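Local structure of benzoate transport porin BenP (Acinetobacter baumannii AB307-0294, 5DL8) at residues Ala54-Ser60 with Ala78-Tyr84. The protein probably forms a channel through the bacterial outer membrane that lets small solutes pass. Residues are numbered along the deposited sequence; the frame is centred on the assembly and turned at random.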
loop_
_atom_site.group_PDB
_atom_site.type_symbol
_atom_site.label_atom_id
_atom_site.label_comp_id
_atom_site.label_asym_id
_atom_site.label_seq_id
_atom_site.Cartn_x
_atom_site.Cartn_y
_atom_site.Cartn_z
ATOM N N ALA A 54 -10.741 6.784 -15.651
ATOM C CA ALA A 54 -11.922 5.925 -15.626
ATOM C C ALA A 54 -11.419 4.447 -15.578
ATOM O O ALA A 54 -10.443 4.118 -16.227
ATOM C CB ALA A 54 -12.821 6.121 -16.820
ATOM N N SER A 55 -12.098 3.638 -14.753
ATOM C CA SER A 55 -11.712 2.267 -14.514
ATOM C C SER A 55 -12.880 1.353 -14.292
ATOM O O SER A 55 -13.922 1.779 -13.796
ATOM C CB SER A 55 -10.832 2.157 -13.275
ATOM O OG SER A 55 -9.669 2.940 -13.377
ATOM N N LEU A 56 -12.669 0.096 -14.634
ATOM C CA LEU A 56 -13.656 -0.939 -14.419
ATOM C C LEU A 56 -13.001 -2.268 -13.935
ATOM O O LEU A 56 -11.928 -2.656 -14.436
ATOM C CB LEU A 56 -14.401 -1.159 -15.742
ATOM C CG LEU A 56 -15.594 -2.128 -15.695
ATOM C CD1 LEU A 56 -16.616 -1.605 -14.715
ATOM C CD2 LEU A 56 -16.145 -2.321 -17.083
ATOM N N PHE A 57 -13.601 -2.857 -12.914
ATOM C CA PHE A 57 -13.105 -4.083 -12.233
ATOM C C PHE A 57 -14.261 -5.112 -12.152
ATOM O O PHE A 57 -15.403 -4.805 -11.772
ATOM C CB PHE A 57 -12.587 -3.826 -10.789
ATOM C CG PHE A 57 -11.546 -2.754 -10.719
ATOM C CD1 PHE A 57 -11.927 -1.414 -10.567
ATOM C CD2 PHE A 57 -10.203 -3.051 -10.891
ATOM C CE1 PHE A 57 -10.979 -0.402 -10.549
ATOM C CE2 PHE A 57 -9.240 -2.051 -10.840
ATOM C CZ PHE A 57 -9.624 -0.726 -10.722
ATOM N N TYR A 58 -13.942 -6.322 -12.548
ATOM C CA TYR A 58 -14.878 -7.387 -12.613
ATOM C C TYR A 58 -14.330 -8.588 -11.848
ATOM O O TYR A 58 -13.133 -8.973 -12.026
ATOM C CB TYR A 58 -15.125 -7.752 -14.047
ATOM C CG TYR A 58 -15.948 -9.028 -14.186
ATOM C CD1 TYR A 58 -17.342 -9.044 -13.913
ATOM C CD2 TYR A 58 -15.332 -10.240 -14.593
ATOM C CE1 TYR A 58 -18.064 -10.229 -14.056
ATOM C CE2 TYR A 58 -16.057 -11.381 -14.760
ATOM C CZ TYR A 58 -17.397 -11.366 -14.492
ATOM O OH TYR A 58 -18.027 -12.524 -14.624
ATOM N N LYS A 59 -15.204 -9.153 -11.006
ATOM C CA LYS A 59 -14.933 -10.396 -10.322
ATOM C C LYS A 59 -16.054 -11.330 -10.358
ATOM O O LYS A 59 -17.043 -11.127 -9.632
ATOM C CB LYS A 59 -14.765 -10.155 -8.858
ATOM C CG LYS A 59 -13.651 -9.230 -8.508
ATOM C CD LYS A 59 -13.561 -9.080 -7.004
ATOM C CE LYS A 59 -13.383 -10.452 -6.394
ATOM N NZ LYS A 59 -12.780 -10.251 -5.057
ATOM N N SER A 60 -15.891 -12.408 -11.089
ATOM C CA SER A 60 -16.953 -13.393 -11.149
ATOM C C SER A 60 -17.282 -14.089 -9.819
ATOM O O SER A 60 -16.444 -14.291 -8.948
ATOM C CB SER A 60 -16.708 -14.455 -12.230
ATOM O OG SER A 60 -15.795 -15.441 -11.799
ATOM N N ALA A 78 -13.358 -16.198 -13.019
ATOM C CA ALA A 78 -12.397 -15.287 -13.617
ATOM C C ALA A 78 -12.610 -13.846 -13.155
ATOM O O ALA A 78 -13.755 -13.437 -12.768
ATOM C CB ALA A 78 -12.464 -15.359 -15.128
ATOM N N ASP A 79 -11.506 -13.116 -13.167
ATOM C CA ASP A 79 -11.548 -11.723 -12.879
ATOM C C ASP A 79 -10.894 -10.976 -14.049
ATOM O O ASP A 79 -10.155 -11.548 -14.841
ATOM C CB ASP A 79 -10.735 -11.359 -11.657
ATOM C CG ASP A 79 -11.189 -12.037 -10.337
ATOM O OD1 ASP A 79 -12.318 -12.394 -10.088
ATOM O OD2 ASP A 79 -10.351 -12.060 -9.475
ATOM N N ALA A 80 -11.122 -9.675 -14.088
ATOM C CA ALA A 80 -10.462 -8.808 -15.085
ATOM C C ALA A 80 -10.574 -7.323 -14.716
ATOM O O ALA A 80 -11.449 -6.922 -13.950
ATOM C CB ALA A 80 -11.049 -9.076 -16.448
ATOM N N SER A 81 -9.667 -6.518 -15.265
ATOM C CA SER A 81 -9.607 -5.093 -14.921
ATOM C C SER A 81 -9.152 -4.266 -16.122
ATOM O O SER A 81 -8.438 -4.778 -16.989
ATOM C CB SER A 81 -8.637 -4.871 -13.718
ATOM O OG SER A 81 -7.273 -5.093 -14.060
ATOM N N VAL A 82 -9.510 -2.968 -16.113
ATOM C CA VAL A 82 -9.005 -2.005 -17.045
ATOM C C VAL A 82 -9.026 -0.664 -16.342
ATOM O O VAL A 82 -9.955 -0.357 -15.551
ATOM C CB VAL A 82 -9.845 -2.027 -18.355
ATOM C CG1 VAL A 82 -11.318 -1.653 -18.067
ATOM C CG2 VAL A 82 -9.255 -1.075 -19.413
ATOM N N GLN A 83 -7.937 0.090 -16.490
ATOM C CA GLN A 83 -7.808 1.426 -15.873
ATOM C C GLN A 83 -7.115 2.336 -16.854
ATOM O O GLN A 83 -6.134 1.958 -17.491
ATOM C CB GLN A 83 -6.966 1.374 -14.591
ATOM C CG GLN A 83 -7.247 0.286 -13.525
ATOM C CD GLN A 83 -6.179 0.287 -12.432
ATOM O OE1 GLN A 83 -6.020 1.232 -11.621
ATOM N NE2 GLN A 83 -5.342 -0.761 -12.476
ATOM N N TYR A 84 -7.643 3.543 -16.998
ATOM C CA TYR A 84 -7.195 4.483 -18.015
ATOM C C TYR A 84 -7.211 5.864 -17.460
ATOM O O TYR A 84 -8.247 6.279 -16.929
ATOM C CB TYR A 84 -8.121 4.435 -19.193
ATOM C CG TYR A 84 -7.733 5.391 -20.260
ATOM C CD1 TYR A 84 -6.491 5.236 -20.944
ATOM C CD2 TYR A 84 -8.582 6.461 -20.636
ATOM C CE1 TYR A 84 -6.117 6.099 -21.961
ATOM C CE2 TYR A 84 -8.208 7.319 -21.677
ATOM C CZ TYR A 84 -6.985 7.113 -22.337
ATOM O OH TYR A 84 -6.544 8.014 -23.253
HETATM O O HOH W 1 -8.059 2.928 -11.100
#
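The Phe57 ring and the Gln83 side chain meet obliquely, ring and amide planes 52° apart, with Phe57 CZ 3.8 Å from Gln83 CG. Further back along the same ring, Phe57 CD2 lies 3.7 Å from Ser81 CB, and a water sits in the ring plane at its edge. That water donates to Gln83 OE1 at 2.7 Å and is 2.8 Å from Ser55 OG, tying together the two side chains of a non-hydrogen-bonded pair; Gln83 OE1 also accepts from the backbone N of Leu149. With CG anti to its carbonyl carbon (chi1 -54°), the Phe57 ring is carried toward the partner strand. The Tyr58 ring has Ser60 N over one face, offset toward the rim, and Ala80 N near its plane at the edge; Trp26 meets the ring from strand 25-39. Lys59 and Asp79 run side by side, yet Asp79 OD1 forms its salt bridge with Lys120. The backbones are antiparallel, 175° between axes, and are paired through Ala54-Tyr84, Leu56-Val82 and Tyr58-Ala80, each joined by two N-H...O=C bonds. At the Ser60 end, Ser60 N still donates to Ala78 O, while Ala78 N donates to Ser60 OG (2.8 Å), a hydroxyl standing where the pattern would use a backbone carbonyl. Flanked by strands 25-39 and 107-123, this pairing of neighbouring strands is the antiparallel meander of an outer-membrane beta-barrel, as in OprD-family porins.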